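PDB 1O54: SAM-dependent O-methyltransferase from Thermotoga maritima, which transfers methyl groups from S-adenosyl-L-methionine to an oxygen of its substrate and assembles as a homotetramer, a dimer of dimers. Local coordinates for the interface of chains A and B. Coordinates in Å, arbitrary orientation; residue numbers count along the deposited sequence, not the author numbering. Chains: chain A/B, SAM-dependent O-methyltransferase.

Contact 1: the interface of chains A and B. Residues chain A 232-233, 268, 270; chain B 29, 76, 78.
Strand 74-78 in the N-terminal beta-rich part of chain B meets the end of strand 231-232, the residue after it, and strand 263-269 with the loop that follows it in chain A, through B:Tyr76 and B:Leu78. A:Val270 sits over the ring of B:Tyr76 in a CH-pi contact, its CG1 methyl 4.0 Å from the ring centroid and 3.5 Å from CD2. The two side chains meet at about a right angle, and the CG2 methyl of A:Val270 lies farther out, towards CE2. A:Ile232 takes the other half of the same face: its CG2 lies 3.9 Å from CE1 of B:Tyr76, and its CD1 lies 3.8 Å from CB. Both aliphatic residues lie on the same face of the ring. With chi1 at 65°, CG1 of A:Ile232 is wedged between backbone N and carbonyl carbon, and the branch divides its two methyls between the root and the outer part of the tyrosine.

B:Leu78 splits its methyls, CD2 to A:Thr268 and CD1 to A:Arg233 and A:Ile232. CD2 meets CG2 of A:Thr268 at 3.8 Å, the two side chains tip to tip. CD1 packs 3.6 Å from CD of A:Arg233, whose aliphatic stem runs past the leucine in the opposite direction. The hydroxyl OG of B:Ser29, on strand 25-30, lies 3.8 Å from CG of the same arginine. The contacts described here are mainly apolar. On chain A the patch belongs to the edge of the Rossmann-like methyltransferase fold, where strand 263-269 runs out beside the break between strands 231-232 and 234-245; on chain B it belongs to the N-terminal strands.

Contact 2: the interface of chains A and B. Residues chain A 27, 29, 35, 76, 78; chain B 232-233, 268.
B:Arg233 reaches from chain B to A:Glu35 and A:Leu27 on neighbouring strands of chain A, closing a salt bridge on the way. From CB the chain leaves with CG anti to the carbonyl carbon (chi1 -61°). CG then passes OG of A:Ser29 at 3.8 Å and lies 4.1 Å from OE2 of A:Glu35. CD comes to 3.5 Å from that same carboxylate oxygen, with A:Leu78 as its apolar neighbour. A bend at chi3 (87°) then turns the guanidinium. NE lies 2.8 Å from OE2 of A:Glu35, the salt bridge of the patch, yet the N-H does not point at the oxygen: OE2 sits over the face of the guanidinium, the two planes 36° apart. The attraction is probably electrostatic rather than a directed hydrogen bond. CZ packs 3.6 Å from CD2 of A:Leu27, NH1 lies 3.9 Å from CD1 of A:Leu78, and NH2 is 3.2 Å from OE2 of A:Glu35, again without a hydrogen bond.

A second-shell bond probably steadies the carboxylate. A:Ser29 donates from OG to OE1 of A:Glu35 over 2.6 Å, approaching from above the carboxylate plane; OE1 takes the serine and OE2 faces the arginine. B:Ile232 and B:Thr268 flank the arginine against A:Tyr76 and A:Leu78. Strands 25-30, 74-78 and the start of 35-39 form chain A's N-terminal beta-rich side; B:Arg233 occupies the break between strands 231-232 and 234-245.

Contact 1: the interface of chains A and B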
loop_
_atom_site.group_PDB
_atom_site.type_symbol
_atom_site.label_atom_id
_atom_site.label_comp_id
_atom_site.label_asym_id
_atom_site.label_seq_id
_atom_site.Cartn_x
_atom_site.Cartn_y
_atom_site.Cartn_z
ATOM N N ILE A 232 23.228 -2.923 -16.026
ATOM C CA ILE A 232 23.233 -3.598 -14.730
ATOM C C ILE A 232 22.370 -2.805 -13.767
ATOM O O ILE A 232 21.845 -1.718 -14.129
ATOM C CB ILE A 232 24.687 -3.785 -14.206
ATOM C CG1 ILE A 232 25.320 -2.417 -13.929
ATOM C CG2 ILE A 232 25.509 -4.619 -15.213
ATOM C CD1 ILE A 232 26.585 -2.525 -13.096
ATOM N N ARG A 233 22.243 -3.319 -12.519
ATOM C CA ARG A 233 21.473 -2.634 -11.468
ATOM C C ARG A 233 20.072 -2.298 -12.004
ATOM O O ARG A 233 19.543 -1.201 -11.801
ATOM C CB ARG A 233 22.211 -1.387 -10.957
ATOM C CG ARG A 233 23.573 -1.681 -10.328
ATOM C CD ARG A 233 24.245 -0.418 -9.785
ATOM N NE ARG A 233 23.830 -0.134 -8.422
ATOM C CZ ARG A 233 24.085 0.983 -7.760
ATOM N NH1 ARG A 233 24.755 1.971 -8.315
ATOM N NH2 ARG A 233 23.676 1.107 -6.523
ATOM N N THR A 268 21.578 0.944 -15.197
ATOM C CA THR A 268 22.858 1.634 -15.322
ATOM C C THR A 268 23.626 1.063 -16.489
ATOM O O THR A 268 23.803 -0.149 -16.543
ATOM C CB THR A 268 23.634 1.431 -14.015
ATOM O OG1 THR A 268 22.927 2.084 -12.933
ATOM C CG2 THR A 268 25.011 2.074 -14.090
ATOM N N VAL A 270 26.700 -0.017 -18.683
ATOM C CA VAL A 270 28.105 -0.409 -18.653
ATOM C C VAL A 270 28.596 -0.591 -20.086
ATOM O O VAL A 270 27.795 -0.666 -21.026
ATOM C CB VAL A 270 28.319 -1.649 -17.814
ATOM C CG1 VAL A 270 27.973 -1.332 -16.355
ATOM C CG2 VAL A 270 27.506 -2.861 -18.351
ATOM N N SER B 29 30.314 -2.837 -8.335
ATOM C CA SER B 29 29.043 -3.558 -8.332
ATOM C C SER B 29 29.205 -4.935 -8.978
ATOM O O SER B 29 29.671 -5.034 -10.105
ATOM C CB SER B 29 28.009 -2.721 -9.075
ATOM O OG SER B 29 26.748 -3.351 -9.066
ATOM N N TYR B 76 31.690 -4.234 -11.868
ATOM C CA TYR B 76 31.747 -3.013 -12.661
ATOM C C TYR B 76 32.076 -1.807 -11.790
ATOM O O TYR B 76 31.592 -1.686 -10.668
ATOM C CB TYR B 76 30.393 -2.807 -13.331
ATOM C CG TYR B 76 30.156 -3.789 -14.428
ATOM C CD1 TYR B 76 29.442 -4.959 -14.197
ATOM C CD2 TYR B 76 30.632 -3.546 -15.710
ATOM C CE1 TYR B 76 29.207 -5.856 -15.231
ATOM C CE2 TYR B 76 30.417 -4.439 -16.740
ATOM C CZ TYR B 76 29.703 -5.597 -16.491
ATOM O OH TYR B 76 29.482 -6.475 -17.529
ATOM N N LEU B 78 31.639 2.035 -10.924
ATOM C CA LEU B 78 30.596 3.038 -11.047
ATOM C C LEU B 78 30.948 4.248 -10.189
ATOM O O LEU B 78 31.740 4.144 -9.246
ATOM C CB LEU B 78 29.219 2.481 -10.624
ATOM C CG LEU B 78 28.749 1.216 -11.370
ATOM C CD1 LEU B 78 27.476 0.694 -10.786
ATOM C CD2 LEU B 78 28.566 1.446 -12.886
#

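Contact 2: the interface of chains A and B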
loop_
_atom_site.group_PDB
_atom_site.type_symbol
_atom_site.label_atom_id
_atom_site.label_comp_id
_atom_site.label_asym_id
_atom_site.label_seq_id
_atom_site.Cartn_x
_atom_site.Cartn_y
_atom_site.Cartn_z
ATOM N N LEU A 27 -1.458 32.088 -7.089
ATOM C CA LEU A 27 -2.359 31.063 -6.660
ATOM C C LEU A 27 -3.190 31.632 -5.530
ATOM O O LEU A 27 -2.638 32.048 -4.505
ATOM C CB LEU A 27 -1.569 29.866 -6.164
ATOM C CG LEU A 27 -2.382 28.731 -5.575
ATOM C CD1 LEU A 27 -3.306 28.157 -6.593
ATOM C CD2 LEU A 27 -1.440 27.687 -5.081
ATOM N N SER A 29 -5.891 30.898 -2.659
ATOM C CA SER A 29 -6.286 29.706 -1.913
ATOM C C SER A 29 -7.343 30.054 -0.863
ATOM O O SER A 29 -7.127 30.936 -0.043
ATOM C CB SER A 29 -5.044 29.108 -1.263
ATOM O OG SER A 29 -5.360 27.926 -0.563
ATOM N N GLU A 35 -8.656 26.301 -5.054
ATOM C CA GLU A 35 -7.489 27.090 -5.415
ATOM C C GLU A 35 -7.584 27.539 -6.875
ATOM O O GLU A 35 -8.047 26.786 -7.737
ATOM C CB GLU A 35 -6.196 26.294 -5.206
ATOM C CG GLU A 35 -6.226 25.236 -4.106
ATOM C CD GLU A 35 -5.524 25.649 -2.820
ATOM O OE1 GLU A 35 -6.201 25.744 -1.776
ATOM O OE2 GLU A 35 -4.295 25.848 -2.836
ATOM N N TYR A 76 -6.187 33.535 0.388
ATOM C CA TYR A 76 -4.804 33.969 0.532
ATOM C C TYR A 76 -4.085 33.968 -0.810
ATOM O O TYR A 76 -4.275 33.072 -1.629
ATOM C CB TYR A 76 -4.097 33.020 1.493
ATOM C CG TYR A 76 -4.551 33.208 2.902
ATOM C CD1 TYR A 76 -5.551 32.409 3.442
ATOM C CD2 TYR A 76 -3.971 34.178 3.708
ATOM C CE1 TYR A 76 -5.951 32.577 4.762
ATOM C CE2 TYR A 76 -4.372 34.364 5.015
ATOM C CZ TYR A 76 -5.368 33.557 5.536
ATOM O OH TYR A 76 -5.751 33.740 6.846
ATOM N N LEU A 78 -0.804 33.394 -2.957
ATOM C CA LEU A 78 0.370 32.540 -2.892
ATOM C C LEU A 78 1.092 32.565 -4.235
ATOM O O LEU A 78 0.497 32.896 -5.266
ATOM C CB LEU A 78 -0.003 31.087 -2.528
ATOM C CG LEU A 78 -0.792 30.905 -1.215
ATOM C CD1 LEU A 78 -1.212 29.483 -1.037
ATOM C CD2 LEU A 78 -0.004 31.371 0.028
ATOM N N ILE B 232 -1.756 27.593 6.360
ATOM C CA ILE B 232 -2.835 27.035 5.548
ATOM C C ILE B 232 -2.277 25.891 4.722
ATOM O O ILE B 232 -1.049 25.612 4.768
ATOM C CB ILE B 232 -3.494 28.136 4.665
ATOM C CG1 ILE B 232 -2.477 28.662 3.646
ATOM C CG2 ILE B 232 -4.064 29.259 5.560
ATOM C CD1 ILE B 232 -3.135 29.468 2.539
ATOM N N ARG B 233 -3.165 25.239 3.931
ATOM C CA ARG B 233 -2.756 24.139 3.042
ATOM C C ARG B 233 -1.968 23.098 3.855
ATOM O O ARG B 233 -0.932 22.585 3.423
ATOM C CB ARG B 233 -1.956 24.660 1.839
ATOM C CG ARG B 233 -2.730 25.628 0.945
ATOM C CD ARG B 233 -1.913 26.077 -0.268
ATOM N NE ARG B 233 -2.055 25.153 -1.381
ATOM C CZ ARG B 233 -1.326 25.166 -2.485
ATOM N NH1 ARG B 233 -0.367 26.050 -2.664
ATOM N NH2 ARG B 233 -1.570 24.292 -3.428
ATOM N N THR B 268 1.812 25.931 4.667
ATOM C CA THR B 268 2.221 27.179 4.033
ATOM C C THR B 268 1.957 28.331 4.972
ATOM O O THR B 268 0.836 28.458 5.451
ATOM C CB THR B 268 1.408 27.340 2.742
ATOM O OG1 THR B 268 1.763 26.284 1.819
ATOM C CG2 THR B 268 1.735 28.656 2.050
#

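Contact 1 and contact 2 are twin regions of one two-fold interface, with the chains exchanged and their C-alpha centres about 44 Å apart. Ser29, Tyr76, Leu78, Ile232, Arg233 and Thr268 take part in both, each from the opposite chain. Contact 1 includes A:Val270, and contact 2 includes A:Leu27 and A:Glu35; symmetry should give each end both sets. Each subunit thus offers its N-terminal strands at one end and receives those of its neighbour at the other. This reciprocal grip ties the two chains at widely separated points and fits a homotetramer built as a dimer of dimers.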